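PDB 5W7W: aprataxin and PNK-like factor from Homo sapiens, which serves as a histone chaperone in single- and double-strand DNA break repair, its FHA domain, the piece described here, mediating interaction with XRCC1 and XRCC4. Local coordinates for residues G7-R13 with I100-I106; S42-I47 with P59-C65; P64-S70 with D90-V96. Numbering follows the deposited sequence.

Contact 1 (G7-R13 with I100-I106); sequences GFELQPR and IFRILSI. With FMT (formic acid), chain C.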
loop_
_atom_site.group_PDB
_atom_site.type_symbol
_atom_site.label_atom_id
_atom_site.label_comp_id
_atom_site.label_asym_id
_atom_site.label_seq_id
_atom_site.Cartn_x
_atom_site.Cartn_y
_atom_site.Cartn_z
ATOM N N GLY A 7 -13.063 -0.265 5.020
ATOM C CA GLY A 7 -12.739 0.686 6.062
ATOM C C GLY A 7 -11.411 1.397 5.894
ATOM O O GLY A 7 -10.994 2.125 6.802
ATOM N N PHE A 8 -10.716 1.167 4.792
ATOM C CA PHE A 8 -9.440 1.807 4.518
ATOM C C PHE A 8 -9.448 2.325 3.098
ATOM O O PHE A 8 -10.018 1.702 2.201
ATOM C CB PHE A 8 -8.284 0.833 4.655
ATOM C CG PHE A 8 -8.044 0.401 6.052
ATOM C CD1 PHE A 8 -7.266 1.170 6.893
ATOM C CD2 PHE A 8 -8.621 -0.744 6.545
ATOM C CE1 PHE A 8 -7.041 0.787 8.201
ATOM C CE2 PHE A 8 -8.385 -1.139 7.861
ATOM C CZ PHE A 8 -7.615 -0.362 8.688
ATOM N N GLU A 9 -8.802 3.453 2.899
ATOM C CA GLU A 9 -8.537 3.979 1.571
ATOM C C GLU A 9 -7.077 4.359 1.457
ATOM O O GLU A 9 -6.429 4.720 2.448
ATOM C CB GLU A 9 -9.394 5.213 1.265
ATOM C CG GLU A 9 -10.855 4.880 1.051
ATOM C CD GLU A 9 -11.738 6.081 0.753
ATOM O OE1 GLU A 9 -11.249 7.228 0.775
ATOM O OE2 GLU A 9 -12.945 5.862 0.524
ATOM N N LEU A 10 -6.562 4.260 0.239
ATOM C CA LEU A 10 -5.205 4.663 -0.096
ATOM C C LEU A 10 -5.239 6.021 -0.773
ATOM O O LEU A 10 -5.985 6.218 -1.743
ATOM C CB LEU A 10 -4.559 3.662 -1.053
ATOM C CG LEU A 10 -4.591 2.191 -0.637
ATOM C CD1 LEU A 10 -3.886 1.393 -1.713
ATOM C CD2 LEU A 10 -3.963 1.993 0.718
ATOM N N GLN A 11 -4.452 6.952 -0.264
ATOM C CA GLN A 11 -4.409 8.310 -0.791
ATOM C C GLN A 11 -3.063 8.573 -1.442
ATOM O O GLN A 11 -2.050 8.625 -0.734
ATOM C CB GLN A 11 -4.639 9.289 0.357
ATOM C CG GLN A 11 -4.511 10.748 -0.055
ATOM C CD GLN A 11 -5.059 11.657 1.000
ATOM O OE1 GLN A 11 -6.255 11.962 0.991
ATOM N NE2 GLN A 11 -4.212 12.082 1.933
ATOM N N PRO A 12 -2.996 8.773 -2.760
ATOM C CA PRO A 12 -1.693 8.992 -3.394
ATOM C C PRO A 12 -1.069 10.298 -2.928
ATOM O O PRO A 12 -1.707 11.358 -2.937
ATOM C CB PRO A 12 -2.023 9.004 -4.890
ATOM C CG PRO A 12 -3.452 9.306 -4.976
ATOM C CD PRO A 12 -4.090 8.737 -3.744
ATOM N N ARG A 13 0.192 10.226 -2.511
ATOM C CA ARG A 13 0.863 11.404 -1.983
ATOM C C ARG A 13 1.093 12.460 -3.050
ATOM O O ARG A 13 1.219 13.650 -2.718
ATOM C CB ARG A 13 2.201 10.999 -1.386
ATOM C CG ARG A 13 2.995 12.177 -0.786
ATOM C CD ARG A 13 4.388 11.773 -0.314
ATOM N NE ARG A 13 4.307 10.973 0.899
ATOM C CZ ARG A 13 5.348 10.582 1.615
ATOM N NH1 ARG A 13 6.574 10.908 1.241
ATOM N NH2 ARG A 13 5.151 9.849 2.702
ATOM N N ILE A 100 3.551 6.429 -3.810
ATOM C CA ILE A 100 3.480 6.542 -2.361
ATOM C C ILE A 100 2.018 6.778 -2.002
ATOM O O ILE A 100 1.327 7.587 -2.643
ATOM C CB ILE A 100 4.358 7.712 -1.855
ATOM C CG1 ILE A 100 5.779 7.665 -2.444
ATOM C CG2 ILE A 100 4.408 7.712 -0.341
ATOM C CD1 ILE A 100 6.547 8.971 -2.350
ATOM N N PHE A 101 1.540 6.090 -0.968
ATOM C CA PHE A 101 0.162 6.190 -0.514
ATOM C C PHE A 101 0.098 6.338 0.989
ATOM O O PHE A 101 0.763 5.608 1.712
ATOM C CB PHE A 101 -0.605 4.931 -0.895
ATOM C CG PHE A 101 -0.685 4.706 -2.374
ATOM C CD1 PHE A 101 -1.728 5.239 -3.129
ATOM C CD2 PHE A 101 0.294 3.988 -3.021
ATOM C CE1 PHE A 101 -1.781 5.037 -4.502
ATOM C CE2 PHE A 101 0.243 3.807 -4.396
ATOM C CZ PHE A 101 -0.792 4.342 -5.129
ATOM N N ARG A 102 -0.738 7.262 1.447
ATOM C CA ARG A 102 -1.087 7.392 2.847
ATOM C C ARG A 102 -2.324 6.550 3.122
ATOM O O ARG A 102 -3.233 6.468 2.295
ATOM C CB ARG A 102 -1.351 8.857 3.197
ATOM C CG ARG A 102 -1.555 9.044 4.680
ATOM C CD ARG A 102 -1.793 10.483 5.109
ATOM N NE ARG A 102 -0.741 11.394 4.649
ATOM C CZ ARG A 102 0.381 11.660 5.311
ATOM N NH1 ARG A 102 0.638 11.091 6.477
ATOM N NH2 ARG A 102 1.280 12.500 4.818
ATOM N N ILE A 103 -2.361 5.943 4.294
ATOM C CA ILE A 103 -3.500 5.139 4.731
ATOM C C ILE A 103 -4.502 6.024 5.456
ATOM O O ILE A 103 -4.152 6.696 6.431
ATOM C CB ILE A 103 -3.024 4.021 5.665
ATOM C CG1 ILE A 103 -1.959 3.144 5.010
ATOM C CG2 ILE A 103 -4.180 3.181 6.149
ATOM C CD1 ILE A 103 -2.239 2.694 3.612
ATOM N N LEU A 104 -5.746 5.984 5.014
ATOM C CA LEU A 104 -6.840 6.655 5.696
ATOM C C LEU A 104 -7.875 5.637 6.160
ATOM O O LEU A 104 -8.219 4.712 5.427
ATOM C CB LEU A 104 -7.524 7.646 4.744
ATOM C CG LEU A 104 -6.645 8.804 4.269
ATOM C CD1 LEU A 104 -7.424 9.668 3.308
ATOM C CD2 LEU A 104 -6.108 9.621 5.408
ATOM N N SER A 105 -8.378 5.815 7.378
ATOM C CA SER A 105 -9.493 5.017 7.870
ATOM C C SER A 105 -10.817 5.709 7.573
ATOM O O SER A 105 -10.962 6.917 7.793
ATOM C CB SER A 105 -9.350 4.792 9.373
ATOM O OG SER A 105 -9.369 6.024 10.062
ATOM N N ILE A 106 -11.775 4.931 7.072
ATOM C CA ILE A 106 -13.111 5.408 6.708
ATOM C C ILE A 106 -14.152 4.494 7.346
ATOM O O ILE A 106 -13.820 3.387 7.787
ATOM C CB ILE A 106 -13.314 5.415 5.181
ATOM C CG1 ILE A 106 -13.251 3.991 4.601
ATOM C CG2 ILE A 106 -12.276 6.320 4.499
ATOM C CD1 ILE A 106 -13.721 3.895 3.158
HETATM C C FMT C . -0.805 13.344 1.628
HETATM O O1 FMT C . 0.236 13.800 2.079
HETATM O O2 FMT C . -1.338 12.363 2.133
#
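Start at Gly7, whose O accepts a hydrogen bond from Ile106 N (2.9 Å). Phe8 enters the antiparallel strand pair opposite Ser105 and sends its ring inward, CD1 lying 3.8 Å from Ile103 CG2. Glu9 and Leu104 form a hydrogen-bonded pair, with Glu9 N to Leu104 O and Leu104 N to Glu9 O both 2.9 Å. Leu10 returns to the Phe8 side: its CD2 is 3.4 Å from Ile103 CD1, its CB 3.8 Å from Phe101 CD1. Gln11 pairs with Arg102 through two more 2.9 Å bonds, N to O each way, and a formate, probably from the crystallisation liquor, joins the side chains: its O2 accepts from Gln11 NE2 (2.9 Å) and Arg102 NE (2.8 Å). Gln11 OE1 is hydrogen-bonded to Arg18 NE. Pro12, lacking an NH, sits in a non-hydrogen-bonded position opposite Phe101. Arg13 N bonds Ile100 O (2.9 Å); Ile100 CG2 lies over one guanidinium face, whose NH2 is hydrogen-bonded to Gln68. The chemistry is two-sided: Phe8, Leu10, Phe101 and Ile103 feed the core of the FHA sandwich, the other face is mainly polar (Glu9, Gln11, Arg102) but carries Leu104, and the backbone ladder joins the N- and C-terminal strands, neighbours within the sheet.

Contact 2 (S42-I47 with P59-C65); sequences SRRHAI and PIHTNPC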
loop_
_atom_site.group_PDB
_atom_site.type_symbol
_atom_site.label_atom_id
_atom_site.label_comp_id
_atom_site.label_asym_id
_atom_site.label_seq_id
_atom_site.Cartn_x
_atom_site.Cartn_y
_atom_site.Cartn_z
ATOM N N SER A 42 6.044 -4.684 -10.332
ATOM C CA SER A 42 5.490 -5.966 -10.719
ATOM C C SER A 42 3.965 -5.920 -10.680
ATOM O O SER A 42 3.363 -5.159 -9.919
ATOM C CB SER A 42 5.981 -7.027 -9.733
ATOM O OG SER A 42 5.377 -8.288 -9.965
ATOM N N ARG A 43 3.337 -6.795 -11.476
ATOM C CA ARG A 43 1.912 -7.035 -11.318
ATOM C C ARG A 43 1.610 -7.654 -9.967
ATOM O O ARG A 43 0.487 -7.521 -9.467
ATOM C CB ARG A 43 1.405 -7.976 -12.404
ATOM C CG ARG A 43 1.476 -7.379 -13.792
ATOM C CD ARG A 43 1.145 -8.425 -14.866
ATOM N N ARG A 44 2.577 -8.350 -9.380
ATOM C CA ARG A 44 2.431 -8.994 -8.073
ATOM C C ARG A 44 3.501 -8.419 -7.155
ATOM O O ARG A 44 4.463 -9.083 -6.761
ATOM C CB ARG A 44 2.530 -10.515 -8.178
ATOM C CG ARG A 44 1.361 -11.163 -8.896
ATOM C CD ARG A 44 1.619 -12.662 -9.082
ATOM N NE ARG A 44 2.801 -12.842 -9.923
ATOM C CZ ARG A 44 2.783 -13.012 -11.242
ATOM N NH1 ARG A 44 1.631 -13.076 -11.906
ATOM N NH2 ARG A 44 3.929 -13.127 -11.899
ATOM N N HIS A 45 3.342 -7.147 -6.825
ATOM C CA HIS A 45 4.360 -6.429 -6.064
ATOM C C HIS A 45 4.201 -6.601 -4.552
ATOM O O HIS A 45 5.192 -6.765 -3.823
ATOM C CB HIS A 45 4.303 -4.944 -6.428
ATOM C CG HIS A 45 5.575 -4.219 -6.176
ATOM N ND1 HIS A 45 6.478 -3.968 -7.185
ATOM C CD2 HIS A 45 6.106 -3.695 -5.051
ATOM C CE1 HIS A 45 7.515 -3.317 -6.689
ATOM N NE2 HIS A 45 7.327 -3.159 -5.392
ATOM N N ALA A 46 2.958 -6.583 -4.079
ATOM C CA ALA A 46 2.676 -6.717 -2.659
ATOM C C ALA A 46 1.257 -7.222 -2.488
ATOM O O ALA A 46 0.452 -7.176 -3.418
ATOM C CB ALA A 46 2.872 -5.383 -1.931
ATOM N N ILE A 47 0.969 -7.720 -1.292
ATOM C CA ILE A 47 -0.388 -8.063 -0.877
ATOM C C ILE A 47 -0.783 -7.125 0.252
ATOM O O ILE A 47 -0.044 -6.983 1.231
ATOM C CB ILE A 47 -0.480 -9.524 -0.409
ATOM C CG1 ILE A 47 0.045 -10.464 -1.498
ATOM C CG2 ILE A 47 -1.923 -9.866 -0.028
ATOM C CD1 ILE A 47 -0.027 -11.917 -1.161
ATOM N N PRO A 59 5.384 -7.462 1.234
ATOM C CA PRO A 59 6.099 -7.340 -0.047
ATOM C C PRO A 59 6.395 -8.723 -0.606
ATOM O O PRO A 59 6.944 -9.573 0.100
ATOM C CB PRO A 59 7.394 -6.617 0.350
ATOM C CG PRO A 59 7.123 -6.038 1.704
ATOM C CD PRO A 59 6.215 -7.007 2.351
ATOM N N ILE A 60 6.032 -8.960 -1.874
ATOM C CA ILE A 60 6.156 -10.298 -2.455
ATOM C C ILE A 60 6.979 -10.331 -3.745
ATOM O O ILE A 60 6.966 -11.336 -4.453
ATOM C CB ILE A 60 4.794 -10.992 -2.652
ATOM C CG1 ILE A 60 3.865 -10.172 -3.553
ATOM C CG2 ILE A 60 4.168 -11.302 -1.303
ATOM C CD1 ILE A 60 2.769 -10.995 -4.171
ATOM N N HIS A 61 7.749 -9.289 -4.029
ATOM C CA HIS A 61 8.562 -9.254 -5.239
ATOM C C HIS A 61 9.998 -8.914 -4.882
ATOM O O HIS A 61 10.308 -8.447 -3.789
ATOM C CB HIS A 61 7.983 -8.277 -6.275
ATOM C CG HIS A 61 8.606 -8.406 -7.617
ATOM N ND1 HIS A 61 9.573 -7.538 -8.069
ATOM C CD2 HIS A 61 8.417 -9.322 -8.591
ATOM C CE1 HIS A 61 9.940 -7.907 -9.286
ATOM N NE2 HIS A 61 9.263 -8.991 -9.619
ATOM N N THR A 62 10.902 -9.142 -5.826
ATOM C CA THR A 62 12.288 -8.747 -5.581
ATOM C C THR A 62 12.446 -7.233 -5.454
ATOM O O THR A 62 13.275 -6.771 -4.665
ATOM C CB THR A 62 13.215 -9.287 -6.660
ATOM O OG1 THR A 62 12.698 -8.949 -7.936
ATOM C CG2 THR A 62 13.364 -10.799 -6.563
ATOM N N ASN A 63 11.640 -6.455 -6.176
ATOM C CA ASN A 63 11.640 -5.012 -5.983
ATOM C C ASN A 63 10.897 -4.706 -4.693
ATOM O O ASN A 63 9.794 -5.228 -4.493
ATOM C CB ASN A 63 10.965 -4.314 -7.154
ATOM C CG ASN A 63 11.710 -4.508 -8.448
ATOM O OD1 ASN A 63 12.940 -4.634 -8.453
ATOM N ND2 ASN A 63 10.974 -4.521 -9.558
ATOM N N PRO A 64 11.480 -3.933 -3.792
ATOM C CA PRO A 64 10.934 -3.817 -2.436
ATOM C C PRO A 64 9.719 -2.909 -2.360
ATOM O O PRO A 64 9.377 -2.175 -3.282
ATOM C CB PRO A 64 12.083 -3.218 -1.622
ATOM C CG PRO A 64 12.940 -2.579 -2.590
ATOM C CD PRO A 64 12.794 -3.292 -3.905
ATOM N N CYS A 65 9.078 -2.967 -1.209
ATOM C CA CYS A 65 8.137 -1.947 -0.776
ATOM C C CYS A 65 8.783 -1.108 0.308
ATOM O O CYS A 65 9.743 -1.542 0.947
ATOM C CB CYS A 65 6.887 -2.577 -0.187
ATOM S SG CYS A 65 5.911 -3.555 -1.334
HETATM O O HOH W 1 5.888 -11.438 -7.029
HETATM O O HOH W 2 7.819 -6.413 -3.030
#
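His45 holds the two segments together from both its ring and its backbone. NE2 donates to Pro64 O (3.1 Å, nearly straight at 169°), while His45 O accepts from Ile60 N (3.1 Å). Behind the ring, ND1 accepts from Ser42 N at 3.3 Å, so the imidazole is held from two sides. Ser42 OG in turn accepts from Arg44 N (2.9 Å), an ST turn that folds the loop back. Ser42-Arg43-Arg44-His45 matches the SxxH signature of FHA domains, in which the histidine typically braces the loops and the serine often meets the phosphopeptide; the geometry here is consistent with the bracing role. Two waters fill the gap. Water 1 donates to Arg44 O and Ile60 O, each at 2.8 Å; water 2 lies 2.8 Å from His45 O and 2.7 Å from Asn63 O, placed to donate to them, and accepts from His61 N at 3.0 Å. Within 59-65, His61 ND1 accepts from Asn63 N (3.0 Å), and Ser42 CB makes a CH-pi contact over the His61 ring, 3.6 Å from its centroid. Cys65 SG lies at the edge of the His45 ring and 3.6 Å from Ala46 CB; Ile47 CG1 meets Ile60 CD1 at 3.9 Å. The chain has no helices, so strands frame the site: His45 and Ala46 form a classic bulge against Ile28 of strand 24-28, Ala46 pairs with Pro59 at the end of strand 54-59, and the loop from Ile60 runs on to strand 66-68 of the other sheet.

Contact 3 (P64-S70 with D90-V96); sequences PCFYQSS and DSFSLLV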
loop_
_atom_site.group_PDB
_atom_site.type_symbol
_atom_site.label_atom_id
_atom_site.label_comp_id
_atom_site.label_asym_id
_atom_site.label_seq_id
_atom_site.Cartn_x
_atom_site.Cartn_y
_atom_site.Cartn_z
ATOM N N PRO A 64 11.480 -3.933 -3.792
ATOM C CA PRO A 64 10.934 -3.817 -2.436
ATOM C C PRO A 64 9.719 -2.909 -2.360
ATOM O O PRO A 64 9.377 -2.175 -3.282
ATOM C CB PRO A 64 12.083 -3.218 -1.622
ATOM C CG PRO A 64 12.940 -2.579 -2.590
ATOM C CD PRO A 64 12.794 -3.292 -3.905
ATOM N N CYS A 65 9.078 -2.967 -1.209
ATOM C CA CYS A 65 8.137 -1.947 -0.776
ATOM C C CYS A 65 8.783 -1.108 0.308
ATOM O O CYS A 65 9.743 -1.542 0.947
ATOM C CB CYS A 65 6.887 -2.577 -0.187
ATOM S SG CYS A 65 5.911 -3.555 -1.334
ATOM N N PHE A 66 8.225 0.079 0.542
ATOM C CA PHE A 66 8.766 1.011 1.517
ATOM C C PHE A 66 7.667 1.434 2.473
ATOM O O PHE A 66 6.489 1.446 2.120
ATOM C CB PHE A 66 9.382 2.238 0.832
ATOM C CG PHE A 66 10.424 1.883 -0.203
ATOM C CD1 PHE A 66 10.048 1.424 -1.435
ATOM C CD2 PHE A 66 11.779 1.973 0.079
ATOM C CE1 PHE A 66 10.984 1.051 -2.382
ATOM C CE2 PHE A 66 12.713 1.608 -0.860
ATOM C CZ PHE A 66 12.306 1.140 -2.095
ATOM N N TYR A 67 8.075 1.826 3.671
ATOM C CA TYR A 67 7.179 2.168 4.761
ATOM C C TYR A 67 7.660 3.431 5.455
ATOM O O TYR A 67 8.851 3.587 5.720
ATOM C CB TYR A 67 7.196 1.050 5.797
ATOM C CG TYR A 67 6.411 1.340 7.068
ATOM C CD1 TYR A 67 5.032 1.468 7.057
ATOM C CD2 TYR A 67 7.062 1.472 8.283
ATOM C CE1 TYR A 67 4.324 1.740 8.207
ATOM C CE2 TYR A 67 6.351 1.736 9.451
ATOM C CZ TYR A 67 4.981 1.859 9.395
ATOM O OH TYR A 67 4.292 2.118 10.566
ATOM N N GLN A 68 6.719 4.301 5.809
ATOM C CA GLN A 68 6.993 5.501 6.594
ATOM C C GLN A 68 5.926 5.624 7.672
ATOM O O GLN A 68 4.763 5.871 7.375
ATOM C CB GLN A 68 6.998 6.733 5.701
ATOM C CG GLN A 68 7.270 8.028 6.460
ATOM C CD GLN A 68 7.233 9.244 5.551
ATOM O OE1 GLN A 68 7.347 9.134 4.333
ATOM N NE2 GLN A 68 7.058 10.412 6.139
ATOM N N SER A 69 6.312 5.466 8.930
ATOM C CA SER A 69 5.388 5.696 10.026
ATOM C C SER A 69 4.933 7.151 10.035
ATOM O O SER A 69 5.665 8.061 9.637
ATOM C CB SER A 69 6.103 5.357 11.340
ATOM O OG SER A 69 5.179 5.085 12.381
ATOM N N SER A 70 3.708 7.368 10.516
ATOM C CA SER A 70 3.075 8.679 10.391
ATOM C C SER A 70 3.898 9.806 11.011
ATOM O O SER A 70 3.897 10.922 10.490
ATOM C CB SER A 70 1.661 8.657 10.976
ATOM O OG SER A 70 1.683 8.447 12.371
ATOM N N ASP A 90 0.022 6.367 8.352
ATOM C CA ASP A 90 1.270 5.847 7.824
ATOM C C ASP A 90 1.229 5.901 6.295
ATOM O O ASP A 90 0.172 6.041 5.680
ATOM C CB ASP A 90 1.453 4.379 8.212
ATOM C CG ASP A 90 1.720 4.143 9.677
ATOM O OD1 ASP A 90 1.924 5.111 10.436
ATOM O OD2 ASP A 90 1.752 2.951 10.063
ATOM N N SER A 91 2.397 5.747 5.680
ATOM C CA SER A 91 2.519 5.670 4.232
ATOM C C SER A 91 3.281 4.409 3.854
ATOM O O SER A 91 4.104 3.912 4.619
ATOM C CB SER A 91 3.264 6.872 3.662
ATOM O OG SER A 91 2.577 8.092 3.914
ATOM N N PHE A 92 3.010 3.917 2.649
ATOM C CA PHE A 92 3.869 2.915 2.032
ATOM C C PHE A 92 4.069 3.317 0.580
ATOM O O PHE A 92 3.342 4.155 0.047
ATOM C CB PHE A 92 3.274 1.500 2.106
ATOM C CG PHE A 92 2.196 1.243 1.105
ATOM C CD1 PHE A 92 0.879 1.565 1.385
ATOM C CD2 PHE A 92 2.486 0.684 -0.123
ATOM C CE1 PHE A 92 -0.111 1.343 0.452
ATOM C CE2 PHE A 92 1.500 0.461 -1.047
ATOM C CZ PHE A 92 0.198 0.788 -0.757
ATOM N N SER A 93 5.058 2.718 -0.073
ATOM C CA SER A 93 5.267 3.010 -1.480
ATOM C C SER A 93 5.778 1.786 -2.217
ATOM O O SER A 93 6.357 0.859 -1.636
ATOM C CB SER A 93 6.223 4.181 -1.673
ATOM O OG SER A 93 7.529 3.869 -1.226
ATOM N N LEU A 94 5.567 1.818 -3.527
ATOM C CA LEU A 94 5.996 0.728 -4.390
ATOM C C LEU A 94 7.325 1.004 -5.082
ATOM O O LEU A 94 7.964 0.064 -5.565
ATOM C CB LEU A 94 4.919 0.401 -5.431
ATOM C CG LEU A 94 3.562 0.012 -4.850
ATOM C CD1 LEU A 94 2.631 -0.366 -5.999
ATOM C CD2 LEU A 94 3.673 -1.120 -3.881
ATOM N N LEU A 95 7.756 2.258 -5.154
ATOM C CA LEU A 95 9.123 2.630 -5.503
ATOM C C LEU A 95 9.603 3.572 -4.410
ATOM O O LEU A 95 8.816 4.100 -3.620
ATOM C CB LEU A 95 9.237 3.307 -6.879
ATOM C CG LEU A 95 8.857 2.441 -8.070
ATOM C CD1 LEU A 95 8.886 3.287 -9.319
ATOM C CD2 LEU A 95 9.805 1.252 -8.219
ATOM N N VAL A 96 10.909 3.806 -4.343
ATOM C CA VAL A 96 11.440 4.562 -3.214
ATOM C C VAL A 96 10.846 5.959 -3.156
ATOM O O VAL A 96 10.675 6.509 -2.064
ATOM C CB VAL A 96 12.986 4.578 -3.247
ATOM C CG1 VAL A 96 13.500 5.314 -4.466
ATOM C CG2 VAL A 96 13.536 5.210 -1.970
HETATM O O HOH W 3 10.294 -1.332 -5.674
HETATM O O HOH W 4 3.388 8.801 6.458
HETATM O O HOH W 5 -0.078 6.204 12.252
#
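Phe66, in the m rotamer, lies back over the turn that follows strand 91-93: Val96 CA sits over its ring face, 3.7 Å from the centroid, and Val96 CB is 3.7 Å from Phe66 CZ. Ser93, chi1 p, donates from OG to Leu95 O (2.7 Å), tying that turn down where the chain corners at Leu94. Between these residues the backbones exchange bonds, Phe66 N to Ser93 O at 3.0 Å and Ser93 N to Phe66 O at 2.9 Å. The antiparallel pairing joins neighbouring strands in the larger sheet of the FHA beta-sandwich, and its inner face carries Phe92, whose p rotamer leads the ring away from strand 66-68 to reach Ile28, Ile57 and Ile103. On that same face Tyr67 takes the t rotamer, stretching along its strand until OH donates to Asp90 OD2 (2.7 Å). Asp90, chi1 m, uses OD1 to accept from Ser70 N (2.9 Å), while OD2 also accepts from Asn87 N. Gln68 is fully extended on the opposite face, where OE1 meets Arg13 and NE2 meets Lys72 O; its backbone pairs with Ser91, Gln68 N to Ser91 O and Ser91 N to Gln68 O both 2.9 Å. A water bridges Ser70 OG and Asp90 OD1, 2.9 Å from each.

Contacts 1 and 3 are continuous in one sheet: strands 91-93 and 100-105 are neighbours, joined by Phe101 N to Phe92 O (2.8 Å), and Arg13 NH2 reaches Gln68 OE1 (2.8 Å) across them. Their centres are 12 Å apart. Contact 3 meets contact 2, also 12 Å away between centres, through Pro64 and Cys65, which belong to both; His45 NE2 packs 3.3 Å from Leu94 O. Contacts 1 and 2 do not touch: their centres lie 18 Å apart and their nearest atoms about 9 Å, on opposite sides of the chain's centre. As in other FHA domains, the SxxH loop of contact 2 probably lies at the phosphopeptide-binding end, whereas contact 1 gathers the chain termini; the formate belongs to contact 1.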